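Long-range contact in endoribonuclease MazF3 (Mycobacterium tuberculosis, PDB 5UCT), which acts as the toxin of a type II toxin-antitoxin system, an endoribonuclease that cuts mRNA and 23S rRNA predominantly after the first two uridines of UUCCU: residues N29-P34 with T65-V70. Residues are numbered along the deposited sequence; the frame is centred on the assembly and turned at random.
Sequences NVTVAP and TQTIPV
Thr31 and Thr67 both hold OG1 anti to their own carbonyl carbon (chi1 -57° and -62°), and the two hydroxyl oxygens lie close together on one face of the strand pair, Thr31 OG1 2.8 Å from Thr67 OG1. Thr31 and Thr67 form a non-hydrogen-bonded antiparallel pair, Thr31 CA 4.0 Å from Thr67 CA. On the other face, Val30 CG1 and Ile68 CG1 each sit between backbone N and carbonyl carbon; the two side chains lie side by side, pointing the same way, with Val30 CG1 4.0 Å from Ile68 CG1. Val32 CG2 reaches the same isoleucine more loosely, through Ile68 CG2 at 4.4 Å. Four backbone hydrogen bonds join Val30 to Ile68 and Val32 to Gln66, each pair bonded in both directions; Val32 N to Gln66 O is 2.7 Å long and nearly straight (170°). This antiparallel ladder lies in the curled, SH3-like sheet of the PemK/MazF fold, where strand 29-36 also pairs with 12-17, and Val30 and Val32 pack on Ile17. Thr67 faces the second subunit: its OG1 hydrogen-bonds to the carbonyl oxygen of Thr65 of that subunit. Gln66 starts out on the valine face, but its end leads away, and NE2 bonds to Thr67 O of the second subunit. Asn29 CB rests on Thr67 CG2 at 3.7 Å, while Val70 CG2 approaches Asn29 N to 3.9 Å.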
ATOM      1  N   ASN A  29      11.503   6.772   3.425  1.00 56.86           N
ATOM      2  CA  ASN A  29      10.366   5.959   3.819  1.00 55.07           C
ATOM      3  C   ASN A  29      10.361   4.668   3.010  1.00 54.97           C
ATOM      4  O   ASN A  29      11.028   4.552   1.979  1.00 57.62           O
ATOM      5  CB  ASN A  29       9.047   6.718   3.622  1.00 55.16           C
ATOM      6  CG  ASN A  29       9.014   8.035   4.376  1.00 59.24           C
ATOM      7  OD1 ASN A  29       9.281   8.085   5.578  1.00 62.68           O
ATOM      8  ND2 ASN A  29       8.692   9.110   3.670  1.00 59.00           N
ATOM      9  N   VAL A  30       9.599   3.692   3.493  1.00 52.83           N
ATOM     10  CA  VAL A  30       9.490   2.393   2.837  1.00 50.90           C
ATOM     11  C   VAL A  30       8.088   1.851   3.076  1.00 51.79           C
ATOM     12  O   VAL A  30       7.565   1.919   4.192  1.00 54.64           O
ATOM     13  CB  VAL A  30      10.573   1.412   3.344  1.00 49.81           C
ATOM     14  CG1 VAL A  30      10.560   1.333   4.865  1.00 49.33           C
ATOM     15  CG2 VAL A  30      10.382   0.033   2.730  1.00 50.51           C
ATOM     16  N   THR A  31       7.469   1.341   2.015  1.00 49.51           N
ATOM     17  CA  THR A  31       6.144   0.745   2.109  1.00 48.97           C
ATOM     18  C   THR A  31       6.291  -0.736   2.428  1.00 50.10           C
ATOM     19  O   THR A  31       7.039  -1.452   1.755  1.00 51.29           O
ATOM     20  CB  THR A  31       5.361   0.935   0.809  1.00 46.49           C
ATOM     21  OG1 THR A  31       5.269   2.332   0.506  1.00 47.59           O
ATOM     22  CG2 THR A  31       3.958   0.367   0.943  1.00 45.04           C
ATOM     23  N   VAL A  32       5.582  -1.188   3.463  1.00 50.18           N
ATOM     24  CA  VAL A  32       5.712  -2.546   3.969  1.00 51.65           C
ATOM     25  C   VAL A  32       4.331  -3.176   4.105  1.00 53.30           C
ATOM     26  O   VAL A  32       3.307  -2.490   4.120  1.00 53.16           O
ATOM     27  CB  VAL A  32       6.451  -2.591   5.324  1.00 53.37           C
ATOM     28  CG1 VAL A  32       7.846  -1.999   5.192  1.00 52.84           C
ATOM     29  CG2 VAL A  32       5.654  -1.852   6.387  1.00 54.29           C
ATOM     30  N   ALA A  33       4.320  -4.505   4.200  1.00 55.05           N
ATOM     31  CA  ALA A  33       3.110  -5.269   4.476  1.00 55.76           C
ATOM     32  C   ALA A  33       3.328  -6.080   5.745  1.00 56.34           C
ATOM     33  O   ALA A  33       4.275  -6.882   5.803  1.00 57.41           O
ATOM     34  CB  ALA A  33       2.751  -6.189   3.307  1.00 58.02           C
ATOM     35  N   PRO A  34       2.502  -5.917   6.774  1.00 57.59           N
ATOM     36  CA  PRO A  34       2.755  -6.609   8.041  1.00 60.24           C
ATOM     37  C   PRO A  34       2.473  -8.099   7.935  1.00 64.76           C
ATOM     38  O   PRO A  34       1.716  -8.561   7.078  1.00 63.50           O
ATOM     39  CB  PRO A  34       1.786  -5.929   9.012  1.00 59.42           C
ATOM     40  CG  PRO A  34       0.665  -5.478   8.147  1.00 59.35           C
ATOM     41  CD  PRO A  34       1.284  -5.093   6.829  1.00 57.72           C
ATOM     42  N   THR A  65      -1.180  -2.619   4.351  1.00 54.73           N
ATOM     43  CA  THR A  65       0.126  -2.086   3.986  1.00 55.62           C
ATOM     44  C   THR A  65       0.306  -0.679   4.549  1.00 53.26           C
ATOM     45  O   THR A  65      -0.644   0.103   4.648  1.00 50.61           O
ATOM     46  CB  THR A  65       0.294  -2.059   2.467  1.00 59.74           C
ATOM     47  OG1 THR A  65      -0.453  -0.957   1.935  1.00 60.80           O
ATOM     48  CG2 THR A  65      -0.215  -3.358   1.852  1.00 61.40           C
ATOM     49  N   GLN A  66       1.542  -0.363   4.929  1.00 55.95           N
ATOM     50  CA  GLN A  66       1.859   0.917   5.542  1.00 57.30           C
ATOM     51  C   GLN A  66       3.182   1.426   4.994  1.00 57.13           C
ATOM     52  O   GLN A  66       4.070   0.643   4.645  1.00 60.14           O
ATOM     53  CB  GLN A  66       1.943   0.806   7.073  1.00 64.21           C
ATOM     54  CG  GLN A  66       0.677   0.279   7.746  1.00 72.78           C
ATOM     55  CD  GLN A  66      -0.343   1.367   8.015  1.00 77.01           C
ATOM     56  OE1 GLN A  66      -0.112   2.534   7.717  1.00 76.18           O
ATOM     57  NE2 GLN A  66      -1.477   0.986   8.593  1.00 81.08           N
ATOM     58  N   THR A  67       3.305   2.751   4.920  1.00 50.04           N
ATOM     59  CA  THR A  67       4.565   3.415   4.598  1.00 52.06           C
ATOM     60  C   THR A  67       5.131   3.985   5.894  1.00 53.58           C
ATOM     61  O   THR A  67       4.559   4.917   6.470  1.00 54.03           O
ATOM     62  CB  THR A  67       4.365   4.516   3.557  1.00 50.70           C
ATOM     63  OG1 THR A  67       3.881   3.942   2.337  1.00 52.21           O
ATOM     64  CG2 THR A  67       5.677   5.226   3.283  1.00 51.04           C
ATOM     65  N   ILE A  68       6.245   3.421   6.352  1.00 55.85           N
ATOM     66  CA  ILE A  68       6.842   3.793   7.633  1.00 56.45           C
ATOM     67  C   ILE A  68       8.186   4.469   7.382  1.00 57.82           C
ATOM     68  O   ILE A  68       8.781   4.280   6.312  1.00 61.66           O
ATOM     69  CB  ILE A  68       7.005   2.568   8.549  1.00 49.84           C
ATOM     70  CG1 ILE A  68       8.079   1.621   7.998  1.00 52.75           C
ATOM     71  CG2 ILE A  68       5.687   1.835   8.699  1.00 49.79           C
ATOM     72  CD1 ILE A  68       8.390   0.455   8.909  1.00 56.52           C
ATOM     73  N   PRO A  69       8.695   5.269   8.319  1.00 54.69           N
ATOM     74  CA  PRO A  69      10.056   5.791   8.167  1.00 53.26           C
ATOM     75  C   PRO A  69      11.070   4.659   8.223  1.00 56.09           C
ATOM     76  O   PRO A  69      10.869   3.651   8.903  1.00 57.50           O
ATOM     77  CB  PRO A  69      10.213   6.740   9.360  1.00 51.79           C
ATOM     78  CG  PRO A  69       8.820   7.045   9.802  1.00 50.33           C
ATOM     79  CD  PRO A  69       8.029   5.811   9.516  1.00 53.67           C
ATOM     80  N   VAL A  70      12.173   4.835   7.490  1.00 57.78           N
ATOM     81  CA  VAL A  70      13.254   3.855   7.534  1.00 62.51           C
ATOM     82  C   VAL A  70      13.856   3.770   8.935  1.00 68.03           C
ATOM     83  O   VAL A  70      14.429   2.738   9.305  1.00 70.43           O
ATOM     84  CB  VAL A  70      14.317   4.190   6.462  1.00 62.64           C
ATOM     85  CG1 VAL A  70      15.529   3.275   6.569  1.00 67.63           C
ATOM     86  CG2 VAL A  70      13.716   4.072   5.071  1.00 60.02           C
TER